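Local structure of capsular polysaccharide biosynthesis protein (Burkholderia pseudomallei, 4BQN) at residues A[118-123]-A[196-201]; A[103-108]-A[243-248]; A[12-17]-A[232-237]. The protein binds coenzyme A and probably acts as an acetyltransferase in the biosynthesis of the bacterial capsular polysaccharide. The protein carries 1 engineered substitution. All coordinates share one frame; numbering follows the deposited sequence. Where two conformers were deposited one is given.

How the interactions relate
Interactions 1 and 3 lie at the sulfur end of coenzyme A, which both touch; their centres are about 12 Å apart. Interaction 2 is centred about 12 Å from interaction 1 and about 21 Å from interaction 3, which it does not touch. Strands 107-108 and 121-122 pair antiparallel and tie interactions 1 and 2 together, while Gln15 NE2 bonds to Asn200 O between interactions 3 and 1. In chain order the segments run 12-17, 103-108, 118-123, 196-201, 232-237 and 243-248: interactions 2 and 3 interleave, and both enclose interaction 1. Interactions 1 and 3 thus bring distant parts of the chain to the coenzyme A pocket, while interaction 2 packs farther out.

Interaction 1. Residues A[118-123]-A[196-201]; sequences EGYVDA and FYTMNH. With COA (coenzyme A), chain C.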
loop_
_atom_site.group_PDB
_atom_site.type_symbol
_atom_site.label_atom_id
_atom_site.label_comp_id
_atom_site.label_asym_id
_atom_site.label_seq_id
_atom_site.Cartn_x
_atom_site.Cartn_y
_atom_site.Cartn_z
ATOM N N GLU A 118 -5.141 13.503 -4.201
ATOM C CA GLU A 118 -4.884 12.803 -2.962
ATOM C C GLU A 118 -4.476 11.340 -3.156
ATOM O O GLU A 118 -4.100 10.674 -2.193
ATOM C CB GLU A 118 -6.094 12.949 -2.033
ATOM C CG GLU A 118 -6.370 14.417 -1.688
ATOM C CD GLU A 118 -7.757 14.683 -1.157
ATOM O OE1 GLU A 118 -8.605 13.758 -1.172
ATOM O OE2 GLU A 118 -7.992 15.835 -0.725
ATOM N N GLY A 119 -4.562 10.848 -4.397
ATOM C CA GLY A 119 -4.106 9.500 -4.750
ATOM C C GLY A 119 -5.113 8.366 -4.558
ATOM O O GLY A 119 -4.845 7.221 -4.939
ATOM N N TYR A 120 -6.248 8.659 -3.923
ATOM C CA TYR A 120 -7.254 7.643 -3.600
ATOM C C TYR A 120 -8.633 8.204 -3.848
ATOM O O TYR A 120 -8.850 9.423 -3.727
ATOM C CB TYR A 120 -7.156 7.202 -2.133
ATOM C CG TYR A 120 -5.779 6.743 -1.764
ATOM C CD1 TYR A 120 -5.381 5.429 -1.982
ATOM C CD2 TYR A 120 -4.844 7.645 -1.250
ATOM C CE1 TYR A 120 -4.091 5.018 -1.666
ATOM C CE2 TYR A 120 -3.556 7.240 -0.943
ATOM C CZ TYR A 120 -3.191 5.934 -1.153
ATOM O OH TYR A 120 -1.918 5.551 -0.829
ATOM N N VAL A 121 -9.552 7.319 -4.212
ATOM C CA VAL A 121 -10.950 7.664 -4.379
ATOM C C VAL A 121 -11.831 6.569 -3.791
ATOM O O VAL A 121 -11.378 5.443 -3.547
ATOM C CB VAL A 121 -11.322 7.863 -5.868
ATOM C CG1 VAL A 121 -10.558 9.040 -6.480
ATOM C CG2 VAL A 121 -11.085 6.592 -6.673
ATOM N N ASP A 122 -13.083 6.908 -3.536
ATOM C CA ASP A 122 -14.023 5.927 -3.026
ATOM C C ASP A 122 -14.739 5.288 -4.213
ATOM O O ASP A 122 -15.578 5.911 -4.869
ATOM C CB ASP A 122 -14.980 6.558 -2.009
ATOM C CG ASP A 122 -15.779 5.523 -1.259
ATOM O OD1 ASP A 122 -16.523 4.769 -1.919
ATOM O OD2 ASP A 122 -15.616 5.430 -0.019
ATOM N N ALA A 123 -14.354 4.054 -4.519
ATOM C CA ALA A 123 -14.922 3.310 -5.624
ATOM C C ALA A 123 -16.387 2.960 -5.425
ATOM O O ALA A 123 -17.110 2.809 -6.409
ATOM C CB ALA A 123 -14.112 2.054 -5.894
ATOM N N PHE A 196 -2.508 -0.285 8.343
ATOM C CA PHE A 196 -2.492 0.493 7.094
ATOM C C PHE A 196 -3.280 1.770 7.295
ATOM O O PHE A 196 -4.388 1.717 7.839
ATOM C CB PHE A 196 -3.110 -0.272 5.921
ATOM C CG PHE A 196 -2.264 -1.414 5.419
ATOM C CD1 PHE A 196 -2.249 -2.649 6.062
ATOM C CD2 PHE A 196 -1.491 -1.257 4.272
ATOM C CE1 PHE A 196 -1.478 -3.702 5.578
ATOM C CE2 PHE A 196 -0.722 -2.317 3.776
ATOM C CZ PHE A 196 -0.708 -3.529 4.442
ATOM N N TYR A 197 -2.732 2.894 6.814
ATOM C CA TYR A 197 -3.463 4.164 6.720
ATOM C C TYR A 197 -4.267 4.270 5.406
ATOM O O TYR A 197 -5.318 4.933 5.352
ATOM C CB TYR A 197 -2.473 5.319 6.761
ATOM C CG TYR A 197 -1.841 5.563 8.102
ATOM C CD1 TYR A 197 -2.618 5.741 9.249
ATOM C CD2 TYR A 197 -0.449 5.665 8.217
ATOM C CE1 TYR A 197 -2.032 5.990 10.482
ATOM C CE2 TYR A 197 0.151 5.927 9.453
ATOM C CZ TYR A 197 -0.644 6.092 10.585
ATOM O OH TYR A 197 -0.091 6.350 11.820
ATOM N N THR A 198 -3.738 3.668 4.343
ATOM C CA THR A 198 -4.439 3.489 3.073
ATOM C C THR A 198 -4.058 2.100 2.603
ATOM O O THR A 198 -3.138 1.470 3.187
ATOM C CB THR A 198 -3.994 4.469 1.983
ATOM O OG1 THR A 198 -2.699 4.054 1.531
ATOM C CG2 THR A 198 -3.911 5.913 2.512
ATOM N N MET A 199 -4.732 1.594 1.569
ATOM C CA MET A 199 -4.478 0.240 1.089
ATOM C C MET A 199 -3.006 -0.061 0.856
ATOM O O MET A 199 -2.587 -1.210 0.938
ATOM C CB MET A 199 -5.264 -0.028 -0.190
ATOM C CG MET A 199 -4.908 0.857 -1.369
ATOM S SD MET A 199 -6.124 0.589 -2.672
ATOM C CE MET A 199 -5.339 1.431 -4.038
ATOM N N ASN A 200 -2.221 0.964 0.504
ATOM C CA ASN A 200 -0.802 0.715 0.194
ATOM C C ASN A 200 0.165 1.590 0.996
ATOM O O ASN A 200 1.347 1.711 0.655
ATOM C CB ASN A 200 -0.566 0.790 -1.325
ATOM C CG ASN A 200 -1.047 2.103 -1.906
ATOM O OD1 ASN A 200 -1.065 3.105 -1.200
ATOM N ND2 ASN A 200 -1.476 2.094 -3.166
ATOM N N HIS A 201 -0.326 2.142 2.106
ATOM C CA HIS A 201 0.527 2.878 3.037
ATOM C C HIS A 201 0.495 2.253 4.428
ATOM O O HIS A 201 -0.344 2.604 5.258
ATOM C CB HIS A 201 0.112 4.349 3.144
ATOM C CG HIS A 201 0.453 5.178 1.943
ATOM N ND1 HIS A 201 0.118 6.511 1.868
ATOM C CD2 HIS A 201 1.070 4.879 0.771
ATOM C CE1 HIS A 201 0.538 7.007 0.719
ATOM N NE2 HIS A 201 1.126 6.042 0.036
HETATM N N1A COA C . -4.462 -6.662 -3.805
HETATM C C2A COA C . -5.123 -5.985 -4.778
HETATM N N3A COA C . -4.494 -5.192 -5.663
HETATM C C4A COA C . -3.147 -5.082 -5.618
HETATM C C5A COA C . -2.376 -5.792 -4.605
HETATM C C6A COA C . -3.122 -6.619 -3.665
HETATM N N6A COA C . -2.470 -7.295 -2.696
HETATM N N7A COA C . -1.067 -5.500 -4.783
HETATM C C8A COA C . -1.004 -4.667 -5.853
HETATM N N9A COA C . -2.243 -4.404 -6.324
HETATM C C1B COA C . -2.621 -3.597 -7.491
HETATM C C2B COA C . -1.749 -2.383 -7.760
HETATM O O2B COA C . -2.214 -1.259 -7.012
HETATM C C3B COA C . -1.953 -2.242 -9.260
HETATM O O3B COA C . -3.253 -1.652 -9.451
HETATM P P3B COA C . -3.739 -1.078 -10.872
HETATM O O7A COA C . -5.054 -0.416 -10.544
HETATM O O8A COA C . -2.664 -0.102 -11.270
HETATM O O9A COA C . -3.855 -2.266 -11.796
HETATM C C4B COA C . -2.006 -3.692 -9.741
HETATM O O4B COA C . -2.411 -4.464 -8.609
HETATM C C5B COA C . -0.679 -4.222 -10.285
HETATM O O5B COA C . 0.297 -4.039 -9.266
HETATM P P1A COA C . 1.331 -5.178 -8.872
HETATM O O1A COA C . 2.072 -4.668 -7.672
HETATM O O2A COA C . 0.645 -6.506 -8.750
HETATM O O3A COA C . 2.330 -5.329 -10.111
HETATM P P2A COA C . 3.324 -4.343 -10.909
HETATM O O4A COA C . 2.785 -4.208 -12.311
HETATM O O5A COA C . 4.694 -4.937 -10.738
HETATM O O6A COA C . 3.238 -2.920 -10.201
HETATM C CBP COA C . 3.470 -1.132 -8.620
HETATM C CCP COA C . 3.981 -2.510 -9.036
HETATM C CDP COA C . 4.216 -0.645 -7.383
HETATM C CEP COA C . 3.788 -0.156 -9.740
HETATM C CAP COA C . 1.945 -1.249 -8.363
HETATM O OAP COA C . 1.708 -2.013 -7.180
HETATM C C9P COA C . 1.141 0.039 -8.265
HETATM O O9P COA C . 0.733 0.593 -9.278
HETATM N N8P COA C . 0.841 0.508 -7.049
HETATM C C7P COA C . 0.020 1.697 -6.856
HETATM C C6P COA C . 0.718 3.014 -7.142
HETATM C C5P COA C . 1.882 3.146 -6.198
HETATM O O5P COA C . 2.992 2.735 -6.498
HETATM N N4P COA C . 1.608 3.728 -5.045
HETATM C C3P COA C . 2.614 3.921 -4.040
HETATM C C2P COA C . 2.178 3.261 -2.752
HETATM S S1P COA C . 3.605 2.988 -1.779
#
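The phenol of Tyr120 drives end-on into the turn formed by Thr198 to His201, and its hydroxyl is the tightest point of the contact. Tyr120 OH donates to Asn200 OD1 at 2.6 Å, in the plane of the amide carbonyl and with a C=O...donor angle of 148°. The same oxygen accepts a weak hydrogen bond from Thr198 OG1 at 2.9 Å, so two neighbours hold this buried polar atom. It also sits over the centre of the His201 ring, 3.1 Å above the plane; the two rings meet edge to face, at 86°. Thr198 covers one face of the phenol, with CB 3.9 Å from the ring centroid in a CH-pi contact and CG2 offset toward the rim. Thr198 OG1 sits between its backbone N and carbonyl carbon (chi1 74°), where it faces the phenol hydroxyl while also accepting from Asn200 N, which closes an ST turn.

Packing is looser at Met199, whose CG approaches Tyr120 CE1 obliquely at 4.3 Å. Farther from the turn, Glu118 and Gly119 are partly exposed to solvent, and Glu118 pairs with Lys267. Asn200 and His201 both border the cofactor, Asn200 CG lying 3.5 Å from C2P of coenzyme A. Tyr120 thus acts as a second-shell residue that probably helps to position the first-shell amide of Asn200 in the coenzyme A pocket, beside the sulfur end of the cofactor.

Interaction 2. Residues A[103-108]-A[243-248]; sequences YHPTVN and PIYRDC
Tyr245 is the residue of 243-248 that reaches across to Tyr103 and Pro105. Pro243 leads in, its carbonyl receiving a weak hydrogen bond from Tyr245 N. From Ile244 the chain enters the short 3-10 segment 245-248. At Tyr245 the side chain extends with CG anti to the backbone N (chi1 -171°), which carries the ring over to the 103-108 segment. There the carbonyl of Tyr103 meets the ring edge in plane, with Tyr103 O 3.6 Å from Tyr245 CE2. The Pro105 ring points back at the oncoming Tyr245 side chain and meets it obliquely: its CD lies 3.7 Å from Tyr245 CE2 and its CG 3.7 Å from Tyr245 OH. Arg246 leads away from the interface to Asn258, Asp247 is exposed, and Cys248 N closes the turn onto Tyr245 O.

Helix 153-167 adds Ile156, which touches both Pro105 and Tyr245, and Phe249 meets the Tyr245 ring edge to face. No hydrogen bond links the two segments; Tyr245 OH bonds instead to Gly102 O, just before the first one. The chemistry is thus chiefly apolar, with a carbonyl at the aromatic rim that is probably electrostatically favourable and a hydroxyl satisfied by the adjoining backbone.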
loop_
_atom_site.group_PDB
_atom_site.type_symbol
_atom_site.label_atom_id
_atom_site.label_comp_id
_atom_site.label_asym_id
_atom_site.label_seq_id
_atom_site.Cartn_x
_atom_site.Cartn_y
_atom_site.Cartn_z
ATOM N N TYR A 103 -9.287 -2.542 5.740
ATOM C CA TYR A 103 -9.853 -1.455 6.550
ATOM C C TYR A 103 -10.819 -0.586 5.765
ATOM O O TYR A 103 -11.775 -0.040 6.335
ATOM C CB TYR A 103 -8.762 -0.555 7.107
ATOM C CG TYR A 103 -7.796 -1.282 7.995
ATOM C CD1 TYR A 103 -8.156 -1.670 9.284
ATOM C CD2 TYR A 103 -6.495 -1.555 7.561
ATOM C CE1 TYR A 103 -7.257 -2.349 10.106
ATOM C CE2 TYR A 103 -5.596 -2.228 8.368
ATOM C CZ TYR A 103 -5.970 -2.604 9.640
ATOM O OH TYR A 103 -5.053 -3.253 10.421
ATOM N N HIS A 104 -10.542 -0.430 4.471
ATOM C CA HIS A 104 -11.243 0.557 3.638
ATOM C C HIS A 104 -11.676 -0.131 2.354
ATOM O O HIS A 104 -11.142 0.132 1.275
ATOM C CB HIS A 104 -10.347 1.776 3.336
ATOM C CG HIS A 104 -9.394 2.123 4.436
ATOM N ND1 HIS A 104 -8.034 1.912 4.326
ATOM C CD2 HIS A 104 -9.597 2.660 5.669
ATOM C CE1 HIS A 104 -7.443 2.297 5.443
ATOM N NE2 HIS A 104 -8.366 2.764 6.274
ATOM N N PRO A 105 -12.669 -1.026 2.453
ATOM C CA PRO A 105 -12.953 -1.875 1.304
ATOM C C PRO A 105 -13.591 -1.111 0.139
ATOM O O PRO A 105 -13.714 -1.663 -0.952
ATOM C CB PRO A 105 -13.920 -2.939 1.869
ATOM C CG PRO A 105 -13.769 -2.869 3.345
ATOM C CD PRO A 105 -13.414 -1.439 3.649
ATOM N N THR A 106 -14.004 0.138 0.371
ATOM C CA THR A 106 -14.605 0.946 -0.684
ATOM C C THR A 106 -13.588 1.825 -1.423
ATOM O O THR A 106 -13.968 2.555 -2.330
ATOM C CB THR A 106 -15.698 1.873 -0.115
ATOM O OG1 THR A 106 -15.102 2.825 0.759
ATOM C CG2 THR A 106 -16.772 1.085 0.633
ATOM N N VAL A 107 -12.310 1.767 -1.036
ATOM C CA VAL A 107 -11.311 2.728 -1.520
ATOM C C VAL A 107 -10.386 2.070 -2.529
ATOM O O VAL A 107 -9.925 0.955 -2.326
ATOM C CB VAL A 107 -10.501 3.339 -0.345
ATOM C CG1 VAL A 107 -9.381 4.251 -0.833
ATOM C CG2 VAL A 107 -11.421 4.087 0.614
ATOM N N ASN A 108 -10.078 2.783 -3.601
ATOM C CA ASN A 108 -9.031 2.362 -4.516
ATOM C C ASN A 108 -8.377 3.606 -5.117
ATOM O O ASN A 108 -8.467 4.685 -4.538
ATOM C CB ASN A 108 -9.564 1.366 -5.549
ATOM C CG ASN A 108 -8.494 0.386 -5.988
ATOM O OD1 ASN A 108 -7.565 0.758 -6.704
ATOM N ND2 ASN A 108 -8.587 -0.854 -5.532
ATOM N N PRO A 243 -18.911 3.682 9.133
ATOM C CA PRO A 243 -19.668 3.338 10.336
ATOM C C PRO A 243 -19.993 1.850 10.360
ATOM O O PRO A 243 -20.158 1.231 9.296
ATOM C CB PRO A 243 -20.967 4.143 10.176
ATOM C CG PRO A 243 -20.643 5.258 9.240
ATOM C CD PRO A 243 -19.630 4.665 8.289
ATOM N N ILE A 244 -20.141 1.324 11.582
ATOM C CA ILE A 244 -20.522 -0.068 11.866
ATOM C C ILE A 244 -19.365 -1.018 11.556
ATOM O O ILE A 244 -18.902 -1.744 12.442
ATOM C CB ILE A 244 -21.858 -0.492 11.192
ATOM C CG1 ILE A 244 -22.991 0.416 11.695
ATOM C CG2 ILE A 244 -22.162 -1.966 11.481
ATOM C CD1 ILE A 244 -24.357 0.094 11.133
ATOM N N TYR A 245 -18.857 -0.966 10.325
ATOM C CA TYR A 245 -17.672 -1.737 9.954
ATOM C C TYR A 245 -16.505 -1.396 10.888
ATOM O O TYR A 245 -15.769 -2.278 11.348
ATOM C CB TYR A 245 -17.305 -1.453 8.499
ATOM C CG TYR A 245 -16.232 -2.367 7.964
ATOM C CD1 TYR A 245 -16.502 -3.726 7.743
ATOM C CD2 TYR A 245 -14.978 -1.892 7.611
ATOM C CE1 TYR A 245 -15.552 -4.582 7.229
ATOM C CE2 TYR A 245 -14.002 -2.754 7.105
ATOM C CZ TYR A 245 -14.297 -4.094 6.908
ATOM O OH TYR A 245 -13.376 -4.988 6.398
ATOM N N ARG A 246 -16.367 -0.113 11.225
ATOM C CA ARG A 246 -15.255 0.348 12.055
ATOM C C ARG A 246 -15.261 -0.324 13.434
ATOM O O ARG A 246 -14.211 -0.476 14.070
ATOM C CB ARG A 246 -15.298 1.876 12.198
ATOM C CG ARG A 246 -16.499 2.413 12.976
ATOM C CD ARG A 246 -16.598 3.940 12.909
ATOM N NE ARG A 246 -15.428 4.612 13.486
ATOM C CZ ARG A 246 -15.208 4.783 14.787
ATOM N NH1 ARG A 246 -16.076 4.341 15.692
ATOM N NH2 ARG A 246 -14.096 5.387 15.178
ATOM N N ASP A 247 -16.443 -0.744 13.889
ATOM C CA ASP A 247 -16.564 -1.316 15.227
ATOM C C ASP A 247 -16.065 -2.770 15.292
ATOM O O ASP A 247 -16.002 -3.350 16.377
ATOM C CB ASP A 247 -18.002 -1.166 15.734
ATOM C CG ASP A 247 -18.411 0.291 15.870
ATOM O OD1 ASP A 247 -17.586 1.099 16.355
ATOM O OD2 ASP A 247 -19.540 0.640 15.462
ATOM N N CYS A 248 -15.672 -3.329 14.145
ATOM C CA CYS A 248 -14.986 -4.633 14.110
ATOM C C CYS A 248 -13.526 -4.536 14.544
ATOM O O CYS A 248 -12.855 -5.559 14.679
ATOM C CB CYS A 248 -15.033 -5.227 12.700
ATOM S SG CYS A 248 -16.708 -5.550 12.113
#

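Interaction 3. Residues A[12-17]-A[232-237]; sequences GSCQAP and DPLDVT. With COA (coenzyme A), chain C.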
loop_
_atom_site.group_PDB
_atom_site.type_symbol
_atom_site.label_atom_id
_atom_site.label_comp_id
_atom_site.label_asym_id
_atom_site.label_seq_id
_atom_site.Cartn_x
_atom_site.Cartn_y
_atom_site.Cartn_z
ATOM N N GLY A 12 11.649 0.200 -5.070
ATOM C CA GLY A 12 10.306 -0.349 -5.174
ATOM C C GLY A 12 9.318 0.776 -5.207
ATOM O O GLY A 12 9.574 1.814 -5.829
ATOM N N SER A 13 8.173 0.566 -4.568
ATOM C CA SER A 13 7.135 1.580 -4.466
ATOM C C SER A 13 7.540 2.652 -3.450
ATOM O O SER A 13 8.681 2.658 -2.949
ATOM C CB SER A 13 5.848 0.908 -3.984
ATOM O OG SER A 13 5.963 0.542 -2.609
ATOM N N CYS A 14 6.599 3.526 -3.099
ATOM C CA CYS A 14 6.828 4.476 -2.012
ATOM C C CYS A 14 7.232 3.790 -0.689
ATOM O O CYS A 14 7.789 4.424 0.200
ATOM C CB CYS A 14 5.595 5.370 -1.820
ATOM S SG CYS A 14 4.236 4.655 -0.948
ATOM N N GLN A 15 6.952 2.491 -0.561
ATOM C CA GLN A 15 7.323 1.739 0.633
ATOM C C GLN A 15 8.822 1.528 0.735
ATOM O O GLN A 15 9.326 1.302 1.846
ATOM C CB GLN A 15 6.608 0.384 0.643
ATOM C CG GLN A 15 5.089 0.550 0.715
ATOM C CD GLN A 15 4.316 -0.713 0.389
ATOM O OE1 GLN A 15 4.877 -1.820 0.293
ATOM N NE2 GLN A 15 3.002 -0.558 0.234
ATOM N N ALA A 16 9.530 1.609 -0.402
ATOM C CA ALA A 16 10.965 1.358 -0.415
ATOM C C ALA A 16 11.772 2.432 0.341
ATOM O O ALA A 16 12.524 2.081 1.249
ATOM C CB ALA A 16 11.461 1.085 -1.829
ATOM N N PRO A 17 11.590 3.735 0.031
ATOM C CA PRO A 17 12.289 4.737 0.833
ATOM C C PRO A 17 11.875 4.666 2.314
ATOM O O PRO A 17 12.707 4.893 3.198
ATOM C CB PRO A 17 11.870 6.059 0.163
ATOM C CG PRO A 17 11.635 5.659 -1.274
ATOM C CD PRO A 17 10.951 4.332 -1.160
ATOM N N ASP A 232 7.097 7.288 11.287
ATOM C CA ASP A 232 5.824 6.844 10.705
ATOM C C ASP A 232 5.815 7.406 9.281
ATOM O O ASP A 232 5.123 8.403 8.988
ATOM C CB ASP A 232 4.665 7.369 11.556
ATOM C CG ASP A 232 3.354 6.660 11.297
ATOM O OD1 ASP A 232 3.300 5.684 10.524
ATOM O OD2 ASP A 232 2.349 7.092 11.891
ATOM N N PRO A 233 6.622 6.791 8.390
ATOM C CA PRO A 233 6.975 7.495 7.149
ATOM C C PRO A 233 5.860 7.648 6.123
ATOM O O PRO A 233 5.963 8.521 5.271
ATOM C CB PRO A 233 8.113 6.649 6.549
ATOM C CG PRO A 233 8.570 5.748 7.623
ATOM C CD PRO A 233 7.436 5.574 8.591
ATOM N N LEU A 234 4.811 6.833 6.213
ATOM C CA LEU A 234 3.737 6.858 5.217
ATOM C C LEU A 234 2.421 7.336 5.823
ATOM O O LEU A 234 1.363 6.773 5.555
ATOM C CB LEU A 234 3.593 5.482 4.563
ATOM C CG LEU A 234 4.846 5.035 3.810
ATOM C CD1 LEU A 234 4.665 3.613 3.331
ATOM C CD2 LEU A 234 5.156 5.934 2.627
ATOM N N ASP A 235 2.498 8.391 6.628
ATOM C CA ASP A 235 1.335 8.888 7.364
ATOM C C ASP A 235 0.645 10.098 6.722
ATOM O O ASP A 235 -0.223 10.710 7.349
ATOM C CB ASP A 235 1.728 9.233 8.809
ATOM C CG ASP A 235 2.619 10.455 8.899
ATOM O OD1 ASP A 235 3.348 10.758 7.934
ATOM O OD2 ASP A 235 2.602 11.113 9.958
ATOM N N VAL A 236 1.011 10.430 5.483
ATOM C CA VAL A 236 0.451 11.599 4.795
ATOM C C VAL A 236 -1.089 11.593 4.754
ATOM O O VAL A 236 -1.735 12.625 5.027
ATOM C CB VAL A 236 1.036 11.754 3.354
ATOM C CG1 VAL A 236 0.888 10.497 2.499
ATOM C CG2 VAL A 236 0.416 12.949 2.633
ATOM N N THR A 237 -1.663 10.437 4.443
ATOM C CA THR A 237 -3.088 10.312 4.196
ATOM C C THR A 237 -3.660 9.171 5.020
ATOM O O THR A 237 -3.087 8.078 5.086
ATOM C CB THR A 237 -3.342 10.146 2.691
ATOM O OG1 THR A 237 -3.042 11.400 2.063
ATOM C CG2 THR A 237 -4.771 9.739 2.370
HETATM N N1A COA C . -4.462 -6.662 -3.805
HETATM C C2A COA C . -5.123 -5.985 -4.778
HETATM N N3A COA C . -4.494 -5.192 -5.663
HETATM C C4A COA C . -3.147 -5.082 -5.618
HETATM C C5A COA C . -2.376 -5.792 -4.605
HETATM C C6A COA C . -3.122 -6.619 -3.665
HETATM N N6A COA C . -2.470 -7.295 -2.696
HETATM N N7A COA C . -1.067 -5.500 -4.783
HETATM C C8A COA C . -1.004 -4.667 -5.853
HETATM N N9A COA C . -2.243 -4.404 -6.324
HETATM C C1B COA C . -2.621 -3.597 -7.491
HETATM C C2B COA C . -1.749 -2.383 -7.760
HETATM O O2B COA C . -2.214 -1.259 -7.012
HETATM C C3B COA C . -1.953 -2.242 -9.260
HETATM O O3B COA C . -3.253 -1.652 -9.451
HETATM P P3B COA C . -3.739 -1.078 -10.872
HETATM O O7A COA C . -5.054 -0.416 -10.544
HETATM O O8A COA C . -2.664 -0.102 -11.270
HETATM O O9A COA C . -3.855 -2.266 -11.796
HETATM C C4B COA C . -2.006 -3.692 -9.741
HETATM O O4B COA C . -2.411 -4.464 -8.609
HETATM C C5B COA C . -0.679 -4.222 -10.285
HETATM O O5B COA C . 0.297 -4.039 -9.266
HETATM P P1A COA C . 1.331 -5.178 -8.872
HETATM O O1A COA C . 2.072 -4.668 -7.672
HETATM O O2A COA C . 0.645 -6.506 -8.750
HETATM O O3A COA C . 2.330 -5.329 -10.111
HETATM P P2A COA C . 3.324 -4.343 -10.909
HETATM O O4A COA C . 2.785 -4.208 -12.311
HETATM O O5A COA C . 4.694 -4.937 -10.738
HETATM O O6A COA C . 3.238 -2.920 -10.201
HETATM C CBP COA C . 3.470 -1.132 -8.620
HETATM C CCP COA C . 3.981 -2.510 -9.036
HETATM C CDP COA C . 4.216 -0.645 -7.383
HETATM C CEP COA C . 3.788 -0.156 -9.740
HETATM C CAP COA C . 1.945 -1.249 -8.363
HETATM O OAP COA C . 1.708 -2.013 -7.180
HETATM C C9P COA C . 1.141 0.039 -8.265
HETATM O O9P COA C . 0.733 0.593 -9.278
HETATM N N8P COA C . 0.841 0.508 -7.049
HETATM C C7P COA C . 0.020 1.697 -6.856
HETATM C C6P COA C . 0.718 3.014 -7.142
HETATM C C5P COA C . 1.882 3.146 -6.198
HETATM O O5P COA C . 2.992 2.735 -6.498
HETATM N N4P COA C . 1.608 3.728 -5.045
HETATM C C3P COA C . 2.614 3.921 -4.040
HETATM C C2P COA C . 2.178 3.261 -2.752
HETATM S S1P COA C . 3.605 2.988 -1.779
#
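Leu234 lays its two methyl branches against the turn that leads into helix 15-24, CD2 on Cys14 and CD1 on Gln15. Leu234 CD2 is 3.9 Å from Cys14 SG and equally close to the backbone oxygen of Cys14, so one methyl meets both the sulfur and the carbonyl. The other branch crosses the Gln15 chain at about a right angle, with Leu234 CD1 4.1 Å from Gln15 CG. These are van der Waals contacts, and no hydrogen bond joins the segments.

The Cys14 sulfur also carries the cofactor: SG is bonded to S1P of coenzyme A at 2.0 Å, a mixed disulfide. The sulfur end of the cofactor is thereby fixed at the turn before the helix, with Cys14 SG placed between its own backbone N and carbonyl carbon (chi1 78°). Ser13 and Gln15 approach the cofactor sulfur as well. Ser13 OG, 3.5 Å from S1P, accepts a capping hydrogen bond from Gln15 N with an N-H...O angle of 159°; Gln15 N itself lies 3.6 Å from S1P. The backbone amide near the sulfur is therefore turned to the serine. Beyond CG the Gln15 chain runs extended, and its amide is gripped at both ends: NE2 bonds to Met98 O and Asn200 O, and OE1 bonds to Gln66 NE2. Gln66 also bonds Ser13 OG through OE1, linking the cap to the glutamine.

In the fold, the 12-17 segment follows strand 6-11 of the parallel sheet and leads into helix 15-24. The Asp232-Asp235 turn brings Leu234 to that helix, where it touches Ala18, and to His201 and Pro202 of strand 201-202.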